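PDB 3QO8: serine--tRNA ligase, cytoplasmic from Candida albicans, which catalyses the two-step attachment of serine to tRNA(Ser), first activating the amino acid with ATP and then transferring it to the acceptor end. Local coordinates for residues Val128-Tyr136 with Glu324-Arg335. Sequence-based numbering, arbitrary orientation.
Sequences VRTWTPENY and EEFYQSLGLPYR. With SSA (5'-O-(N-(L-seryl)-sulfamoyl)adenosine), chain D.
The Trp131 indole lies flat against Gln328 of helix 312-329, and its CB rests on the Tyr334 ring of the neighbouring strand, a worked example of how one aromatic residue can tie a sheet edge to a helix. Strand 126-131 pairs antiparallel with strand 334-338 of the class II synthetase core, and Trp131 forms the hydrogen-bonded pair with Tyr334: its N donates to Tyr334 O (2.9 Å), and its O accepts from Tyr334 N. Followed outward, the side chain begins with CB over the face of the Tyr334 ring, 3.4 Å from CZ. With CG anti to the backbone N (chi1 -177°), the bicycle is carried across the last helical turn. CE3 and CZ3 bring the ring edge to Leu332 O, 3.4 Å from CZ3; CE2 and CD2 lie under Gln328 CG, a CH-pi contact 3.6 Å from the centre of the six-membered ring. CD1 and NE1 lie against the Gln328 amide, stacked with planes 7° apart, while CH2, at the far end, rests on the Gln328 backbone. A nearly straight bond (175°) from Gln328 NE2 to Tyr334 OH fixes the amide's rotation. The hydroxyl donates to the anti lone pair of Glu324 OE1, whose carboxylate also forms a salt bridge with Arg129, OE2 lying 2.9 Å from NH2. Beyond the tryptophan, Pro133 packs on Pro333, and Glu134 N donates to O1S of the seryl-sulfamoyl adenosine (3.2 Å), near the Schellman motif that ends the helix at Gly331. By accepting from the hydroxyl, the carboxylate probably makes its oxygen a better acceptor for NE2, steadying the amide under the indole in the pocket wall.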
ATOM      1  N   VAL A 128     -11.743 -14.492  29.671  1.00 23.52           N
ATOM      2  CA  VAL A 128     -10.449 -14.718  30.312  1.00 29.43           C
ATOM      3  C   VAL A 128     -10.144 -13.659  31.370  1.00 31.76           C
ATOM      4  O   VAL A 128      -9.834 -13.984  32.511  1.00 37.76           O
ATOM      5  CB  VAL A 128      -9.302 -14.772  29.264  1.00 30.63           C
ATOM      6  CG1 VAL A 128      -7.945 -14.885  29.947  1.00 30.21           C
ATOM      7  CG2 VAL A 128      -9.520 -15.934  28.307  1.00 28.84           C
ATOM      8  N   ARG A 129     -10.251 -12.393  30.989  1.00 30.12           N
ATOM      9  CA  ARG A 129      -9.922 -11.296  31.888  1.00 32.32           C
ATOM     10  C   ARG A 129     -10.705 -10.072  31.480  1.00 32.39           C
ATOM     11  O   ARG A 129     -11.069  -9.918  30.312  1.00 22.68           O
ATOM     12  CB  ARG A 129      -8.424 -10.968  31.815  1.00 37.66           C
ATOM     13  CG  ARG A 129      -7.536 -11.838  32.679  1.00 47.36           C
ATOM     14  CD  ARG A 129      -6.072 -11.391  32.615  1.00 42.97           C
ATOM     15  NE  ARG A 129      -5.497 -11.531  31.280  1.00 43.47           N
ATOM     16  CZ  ARG A 129      -5.012 -12.671  30.796  1.00 39.88           C
ATOM     17  NH1 ARG A 129      -5.046 -13.775  31.533  1.00 37.12           N
ATOM     18  NH2 ARG A 129      -4.500 -12.712  29.575  1.00 34.58           N
ATOM     19  N   THR A 130     -10.953  -9.193  32.443  1.00 26.30           N
ATOM     20  CA  THR A 130     -11.559  -7.901  32.162  1.00 29.63           C
ATOM     21  C   THR A 130     -10.689  -6.829  32.804  1.00 30.46           C
ATOM     22  O   THR A 130     -10.046  -7.075  33.820  1.00 32.10           O
ATOM     23  CB  THR A 130     -12.996  -7.810  32.729  1.00 36.49           C
ATOM     24  OG1 THR A 130     -13.787  -8.882  32.205  1.00 35.83           O
ATOM     25  CG2 THR A 130     -13.637  -6.503  32.329  1.00 36.69           C
ATOM     26  N   TRP A 131     -10.655  -5.643  32.212  1.00 26.64           N
ATOM     27  CA  TRP A 131      -9.902  -4.539  32.796  1.00 27.66           C
ATOM     28  C   TRP A 131     -10.621  -3.219  32.566  1.00 28.43           C
ATOM     29  O   TRP A 131     -11.127  -2.969  31.478  1.00 28.52           O
ATOM     30  CB  TRP A 131      -8.481  -4.460  32.214  1.00 24.74           C
ATOM     31  CG  TRP A 131      -7.649  -3.377  32.859  1.00 26.30           C
ATOM     32  CD1 TRP A 131      -6.941  -3.472  34.029  1.00 28.48           C
ATOM     33  CD2 TRP A 131      -7.456  -2.037  32.384  1.00 24.68           C
ATOM     34  NE1 TRP A 131      -6.312  -2.279  34.300  1.00 27.03           N
ATOM     35  CE2 TRP A 131      -6.606  -1.384  33.304  1.00 25.23           C
ATOM     36  CE3 TRP A 131      -7.898  -1.332  31.256  1.00 29.48           C
ATOM     37  CZ2 TRP A 131      -6.214  -0.056  33.146  1.00 25.29           C
ATOM     38  CZ3 TRP A 131      -7.494  -0.017  31.092  1.00 21.67           C
ATOM     39  CH2 TRP A 131      -6.669   0.610  32.037  1.00 20.78           C
ATOM     40  N   THR A 132     -10.683  -2.384  33.600  1.00 24.60           N
ATOM     41  CA  THR A 132     -11.154  -1.017  33.432  1.00 28.76           C
ATOM     42  C   THR A 132     -10.125  -0.042  33.963  1.00 24.75           C
ATOM     43  O   THR A 132      -9.401  -0.335  34.910  1.00 28.44           O
ATOM     44  CB  THR A 132     -12.505  -0.731  34.156  1.00 28.24           C
ATOM     45  OG1 THR A 132     -12.429  -1.180  35.514  1.00 34.86           O
ATOM     46  CG2 THR A 132     -13.660  -1.422  33.438  1.00 39.18           C
ATOM     47  N   PRO A 133     -10.067   1.137  33.350  1.00 24.64           N
ATOM     48  CA  PRO A 133      -9.187   2.188  33.847  1.00 23.51           C
ATOM     49  C   PRO A 133      -9.681   2.769  35.167  1.00 35.33           C
ATOM     50  O   PRO A 133     -10.775   2.439  35.655  1.00 32.35           O
ATOM     51  CB  PRO A 133      -9.247   3.246  32.740  1.00 26.39           C
ATOM     52  CG  PRO A 133     -10.561   3.024  32.077  1.00 27.72           C
ATOM     53  CD  PRO A 133     -10.791   1.536  32.134  1.00 22.23           C
ATOM     54  N   GLU A 134      -8.850   3.638  35.733  1.00 43.28           N
ATOM     55  CA  GLU A 134      -9.126   4.314  36.992  1.00 50.30           C
ATOM     56  C   GLU A 134     -10.285   5.285  36.819  1.00 38.02           C
ATOM     57  O   GLU A 134     -10.433   5.908  35.769  1.00 40.11           O
ATOM     58  CB  GLU A 134      -7.867   5.063  37.445  1.00 60.96           C
ATOM     59  CG  GLU A 134      -8.006   5.876  38.717  1.00 72.29           C
ATOM     60  CD  GLU A 134      -6.725   6.624  39.068  1.00 80.05           C
ATOM     61  OE1 GLU A 134      -5.707   6.432  38.364  1.00 74.59           O
ATOM     62  OE2 GLU A 134      -6.737   7.403  40.045  1.00 86.52           O
ATOM     63  N   ASN A 135     -11.111   5.411  37.847  1.00 31.10           N
ATOM     64  CA  ASN A 135     -12.254   6.316  37.792  1.00 43.81           C
ATOM     65  C   ASN A 135     -13.263   5.934  36.720  1.00 41.43           C
ATOM     66  O   ASN A 135     -14.039   6.768  36.260  1.00 50.66           O
ATOM     67  CB  ASN A 135     -11.794   7.761  37.591  1.00 55.09           C
ATOM     68  CG  ASN A 135     -10.967   8.271  38.750  1.00 63.78           C
ATOM     69  OD1 ASN A 135     -11.334   8.094  39.915  1.00 65.78           O
ATOM     70  ND2 ASN A 135      -9.837   8.905  38.439  1.00 64.80           N
ATOM     71  N   TYR A 136     -13.251   4.671  36.320  1.00 33.44           N
ATOM     72  CA  TYR A 136     -14.279   4.161  35.426  1.00 30.31           C
ATOM     73  C   TYR A 136     -14.970   2.994  36.106  1.00 33.38           C
ATOM     74  O   TYR A 136     -14.449   1.873  36.162  1.00 29.68           O
ATOM     75  CB  TYR A 136     -13.701   3.740  34.079  1.00 24.19           C
ATOM     76  CG  TYR A 136     -14.744   3.587  32.992  1.00 21.84           C
ATOM     77  CD1 TYR A 136     -15.591   4.644  32.655  1.00 22.84           C
ATOM     78  CD2 TYR A 136     -14.880   2.391  32.297  1.00 19.23           C
ATOM     79  CE1 TYR A 136     -16.549   4.510  31.645  1.00 23.68           C
ATOM     80  CE2 TYR A 136     -15.833   2.246  31.287  1.00 21.34           C
ATOM     81  CZ  TYR A 136     -16.657   3.307  30.965  1.00 22.80           C
ATOM     82  OH  TYR A 136     -17.596   3.154  29.970  1.00 23.72           O
ATOM     83  N   GLU A 324      -2.223  -6.171  26.292  1.00 16.75           N
ATOM     84  CA  GLU A 324      -3.012  -5.646  27.406  1.00 18.03           C
ATOM     85  C   GLU A 324      -2.346  -4.403  27.994  1.00 18.84           C
ATOM     86  O   GLU A 324      -2.991  -3.377  28.225  1.00 18.58           O
ATOM     87  CB  GLU A 324      -3.171  -6.708  28.485  1.00 20.43           C
ATOM     88  CG  GLU A 324      -4.012  -7.890  28.049  1.00 19.83           C
ATOM     89  CD  GLU A 324      -4.242  -8.857  29.194  1.00 37.33           C
ATOM     90  OE1 GLU A 324      -4.964  -8.492  30.152  1.00 46.14           O
ATOM     91  OE2 GLU A 324      -3.695  -9.971  29.139  1.00 27.45           O
ATOM     92  N   GLU A 325      -1.046  -4.499  28.237  1.00 16.11           N
ATOM     93  CA  GLU A 325      -0.307  -3.373  28.783  1.00 20.80           C
ATOM     94  C   GLU A 325      -0.435  -2.158  27.866  1.00 14.63           C
ATOM     95  O   GLU A 325      -0.633  -1.030  28.325  1.00 20.41           O
ATOM     96  CB  GLU A 325       1.164  -3.744  28.997  1.00 24.15           C
ATOM     97  CG  GLU A 325       1.983  -2.637  29.631  1.00 31.72           C
ATOM     98  CD  GLU A 325       3.480  -2.964  29.712  1.00 39.75           C
ATOM     99  OE1 GLU A 325       3.872  -4.113  29.402  1.00 34.02           O
ATOM    100  OE2 GLU A 325       4.260  -2.058  30.077  1.00 40.43           O
ATOM    101  N   PHE A 326      -0.330  -2.385  26.562  1.00 16.88           N
ATOM    102  CA  PHE A 326      -0.504  -1.308  25.593  1.00 16.43           C
ATOM    103  C   PHE A 326      -1.874  -0.620  25.750  1.00 19.33           C
ATOM    104  O   PHE A 326      -1.945   0.613  25.824  1.00 15.29           O
ATOM    105  CB  PHE A 326      -0.310  -1.847  24.166  1.00 15.49           C
ATOM    106  CG  PHE A 326      -0.377  -0.780  23.083  1.00 17.85           C
ATOM    107  CD1 PHE A 326       0.725   0.005  22.785  1.00 16.79           C
ATOM    108  CD2 PHE A 326      -1.552  -0.575  22.369  1.00 18.61           C
ATOM    109  CE1 PHE A 326       0.667   0.973  21.786  1.00 18.70           C
ATOM    110  CE2 PHE A 326      -1.625   0.396  21.377  1.00 21.81           C
ATOM    111  CZ  PHE A 326      -0.516   1.176  21.088  1.00 18.27           C
ATOM    112  N   TYR A 327      -2.962  -1.395  25.805  1.00 17.19           N
ATOM    113  CA  TYR A 327      -4.290  -0.779  25.942  1.00 17.30           C
ATOM    114  C   TYR A 327      -4.511  -0.153  27.310  1.00 16.91           C
ATOM    115  O   TYR A 327      -5.184   0.878  27.441  1.00 18.22           O
ATOM    116  CB  TYR A 327      -5.420  -1.738  25.517  1.00 19.21           C
ATOM    117  CG  TYR A 327      -5.287  -1.931  24.039  1.00 19.69           C
ATOM    118  CD1 TYR A 327      -5.762  -0.972  23.163  1.00 20.74           C
ATOM    119  CD2 TYR A 327      -4.583  -3.006  23.519  1.00 18.94           C
ATOM    120  CE1 TYR A 327      -5.578  -1.099  21.794  1.00 14.53           C
ATOM    121  CE2 TYR A 327      -4.394  -3.141  22.147  1.00 15.25           C
ATOM    122  CZ  TYR A 327      -4.892  -2.184  21.297  1.00 15.62           C
ATOM    123  OH  TYR A 327      -4.692  -2.298  19.933  1.00 18.16           O
ATOM    124  N   GLN A 328      -3.916  -0.752  28.332  1.00 16.43           N
ATOM    125  CA  GLN A 328      -3.978  -0.138  29.652  1.00 21.86           C
ATOM    126  C   GLN A 328      -3.321   1.236  29.619  1.00 21.06           C
ATOM    127  O   GLN A 328      -3.812   2.185  30.237  1.00 18.72           O
ATOM    128  CB  GLN A 328      -3.295  -1.019  30.691  1.00 23.12           C
ATOM    129  CG  GLN A 328      -4.070  -2.269  30.986  1.00 26.46           C
ATOM    130  CD  GLN A 328      -3.449  -3.060  32.103  1.00 35.77           C
ATOM    131  OE1 GLN A 328      -2.708  -2.512  32.916  1.00 37.90           O
ATOM    132  NE2 GLN A 328      -3.747  -4.355  32.154  1.00 33.48           N
ATOM    133  N   SER A 329      -2.223   1.337  28.877  1.00 18.79           N
ATOM    134  CA  SER A 329      -1.462   2.584  28.790  1.00 22.95           C
ATOM    135  C   SER A 329      -2.255   3.671  28.063  1.00 24.30           C
ATOM    136  O   SER A 329      -2.008   4.864  28.240  1.00 23.58           O
ATOM    137  CB  SER A 329      -0.110   2.347  28.102  1.00 24.84           C
ATOM    138  OG  SER A 329      -0.226   2.414  26.691  1.00 21.45           O
ATOM    139  N   LEU A 330      -3.221   3.255  27.249  1.00 19.74           N
ATOM    140  CA  LEU A 330      -4.097   4.200  26.568  1.00 16.49           C
ATOM    141  C   LEU A 330      -5.381   4.445  27.350  1.00 17.51           C
ATOM    142  O   LEU A 330      -6.215   5.252  26.940  1.00 20.06           O
ATOM    143  CB  LEU A 330      -4.454   3.687  25.168  1.00 16.42           C
ATOM    144  CG  LEU A 330      -3.320   3.663  24.143  1.00 19.09           C
ATOM    145  CD1 LEU A 330      -3.691   2.794  22.931  1.00 17.62           C
ATOM    146  CD2 LEU A 330      -3.012   5.090  23.716  1.00 18.50           C
ATOM    147  N   GLY A 331      -5.546   3.737  28.466  1.00 20.69           N
ATOM    148  CA  GLY A 331      -6.716   3.918  29.313  1.00 24.98           C
ATOM    149  C   GLY A 331      -8.007   3.419  28.681  1.00 24.24           C
ATOM    150  O   GLY A 331      -9.084   3.978  28.908  1.00 23.31           O
ATOM    151  N   LEU A 332      -7.914   2.349  27.899  1.00 17.13           N
ATOM    152  CA  LEU A 332      -9.091   1.830  27.199  1.00 18.83           C
ATOM    153  C   LEU A 332      -9.585   0.556  27.889  1.00 17.84           C
ATOM    154  O   LEU A 332      -8.830  -0.410  27.999  1.00 21.50           O
ATOM    155  CB  LEU A 332      -8.767   1.566  25.709  1.00 14.52           C
ATOM    156  CG  LEU A 332      -8.246   2.771  24.914  1.00 14.29           C
ATOM    157  CD1 LEU A 332      -7.826   2.413  23.482  1.00 18.19           C
ATOM    158  CD2 LEU A 332      -9.275   3.905  24.894  1.00 12.45           C
ATOM    159  N   PRO A 333     -10.855   0.551  28.359  1.00 19.55           N
ATOM    160  CA  PRO A 333     -11.377  -0.653  29.024  1.00 23.48           C
ATOM    161  C   PRO A 333     -11.440  -1.781  28.011  1.00 20.11           C
ATOM    162  O   PRO A 333     -11.707  -1.506  26.847  1.00 19.59           O
ATOM    163  CB  PRO A 333     -12.814  -0.262  29.432  1.00 19.01           C
ATOM    164  CG  PRO A 333     -12.926   1.213  29.216  1.00 28.41           C
ATOM    165  CD  PRO A 333     -11.896   1.581  28.174  1.00 20.73           C
ATOM    166  N   TYR A 334     -11.207  -3.023  28.430  1.00 21.21           N
ATOM    167  CA  TYR A 334     -11.259  -4.133  27.488  1.00 21.48           C
ATOM    168  C   TYR A 334     -11.582  -5.432  28.196  1.00 26.12           C
ATOM    169  O   TYR A 334     -11.595  -5.489  29.421  1.00 24.63           O
ATOM    170  CB  TYR A 334      -9.924  -4.275  26.728  1.00 16.37           C
ATOM    171  CG  TYR A 334      -8.757  -4.583  27.647  1.00 17.77           C
ATOM    172  CD1 TYR A 334      -8.520  -5.876  28.092  1.00 17.02           C
ATOM    173  CD2 TYR A 334      -7.901  -3.571  28.080  1.00 15.05           C
ATOM    174  CE1 TYR A 334      -7.458  -6.159  28.969  1.00 22.90           C
ATOM    175  CE2 TYR A 334      -6.837  -3.843  28.945  1.00 19.99           C
ATOM    176  CZ  TYR A 334      -6.633  -5.135  29.390  1.00 17.10           C
ATOM    177  OH  TYR A 334      -5.592  -5.403  30.243  1.00 23.70           O
ATOM    178  N   ARG A 335     -11.852  -6.470  27.416  1.00 22.90           N
ATOM    179  CA  ARG A 335     -11.863  -7.827  27.932  1.00 22.58           C
ATOM    180  C   ARG A 335     -11.026  -8.704  27.010  1.00 19.17           C
ATOM    181  O   ARG A 335     -10.893  -8.410  25.824  1.00 18.42           O
ATOM    182  CB  ARG A 335     -13.290  -8.376  28.016  1.00 23.00           C
ATOM    183  CG  ARG A 335     -14.026  -8.430  26.684  1.00 19.05           C
ATOM    184  CD  ARG A 335     -15.419  -9.079  26.848  1.00 20.49           C
ATOM    185  NE  ARG A 335     -16.072  -9.299  25.556  1.00 22.34           N
ATOM    186  CZ  ARG A 335     -17.377  -9.530  25.396  1.00 27.80           C
ATOM    187  NH1 ARG A 335     -18.184  -9.574  26.446  1.00 24.90           N
ATOM    188  NH2 ARG A 335     -17.877  -9.723  24.179  1.00 26.43           N
TER
HETATM  189  N10 SSA D 488      -2.714   5.040  36.886  0.77 64.92           N
HETATM  190  CA  SSA D 488      -2.728   6.357  36.276  0.77 65.25           C
HETATM  191  CB  SSA D 488      -1.424   6.559  35.510  0.77 68.72           C
HETATM  192  OG  SSA D 488      -1.440   7.820  34.831  0.77 71.14           O
HETATM  193  C9  SSA D 488      -3.902   6.468  35.342  0.77 58.24           C
HETATM  194  O9  SSA D 488      -4.135   7.513  34.757  0.77 49.31           O
HETATM  195  N8  SSA D 488      -4.650   5.375  35.191  0.77 62.68           N
HETATM  196  S1  SSA D 488      -5.820   5.310  34.093  0.77 54.75           S
HETATM  197  O1S SSA D 488      -6.237   3.945  33.938  0.77 49.50           O
HETATM  198  O2S SSA D 488      -6.928   6.126  34.516  0.77 56.22           O
HETATM  199  O5' SSA D 488      -5.283   5.859  32.759  0.77 52.38           O
HETATM  200  C5' SSA D 488      -4.515   5.048  31.872  0.77 45.07           C
HETATM  201  C4' SSA D 488      -3.799   5.971  30.890  0.77 43.40           C
HETATM  202  O4' SSA D 488      -4.714   6.513  29.933  0.77 37.35           O
HETATM  203  C3' SSA D 488      -3.177   7.164  31.597  0.77 48.71           C
HETATM  204  O3' SSA D 488      -1.788   6.938  31.856  0.77 55.91           O
HETATM  205  C2' SSA D 488      -3.351   8.318  30.636  0.77 45.38           C
HETATM  206  O2' SSA D 488      -2.182   8.465  29.833  0.77 54.04           O
HETATM  207  C1' SSA D 488      -4.508   7.916  29.742  0.77 38.12           C
HETATM  208  N9  SSA D 488      -5.688   8.697  30.181  0.77 41.81           N
HETATM  209  C8  SSA D 488      -6.731   8.256  30.908  0.77 33.99           C
HETATM  210  N7  SSA D 488      -7.584   9.290  31.104  0.77 41.07           N
HETATM  211  C5  SSA D 488      -7.061  10.380  30.499  0.77 38.71           C
HETATM  212  C6  SSA D 488      -7.476  11.699  30.360  0.77 40.62           C
HETATM  213  N6  SSA D 488      -8.645  12.129  30.904  0.77 43.44           N
HETATM  214  N1  SSA D 488      -6.690  12.559  29.674  0.77 39.64           N
HETATM  215  C2  SSA D 488      -5.535  12.158  29.124  0.77 36.86           C
HETATM  216  N3  SSA D 488      -5.114  10.893  29.241  0.77 34.55           N
HETATM  217  C4  SSA D 488      -5.861   9.994  29.926  0.77 38.25           C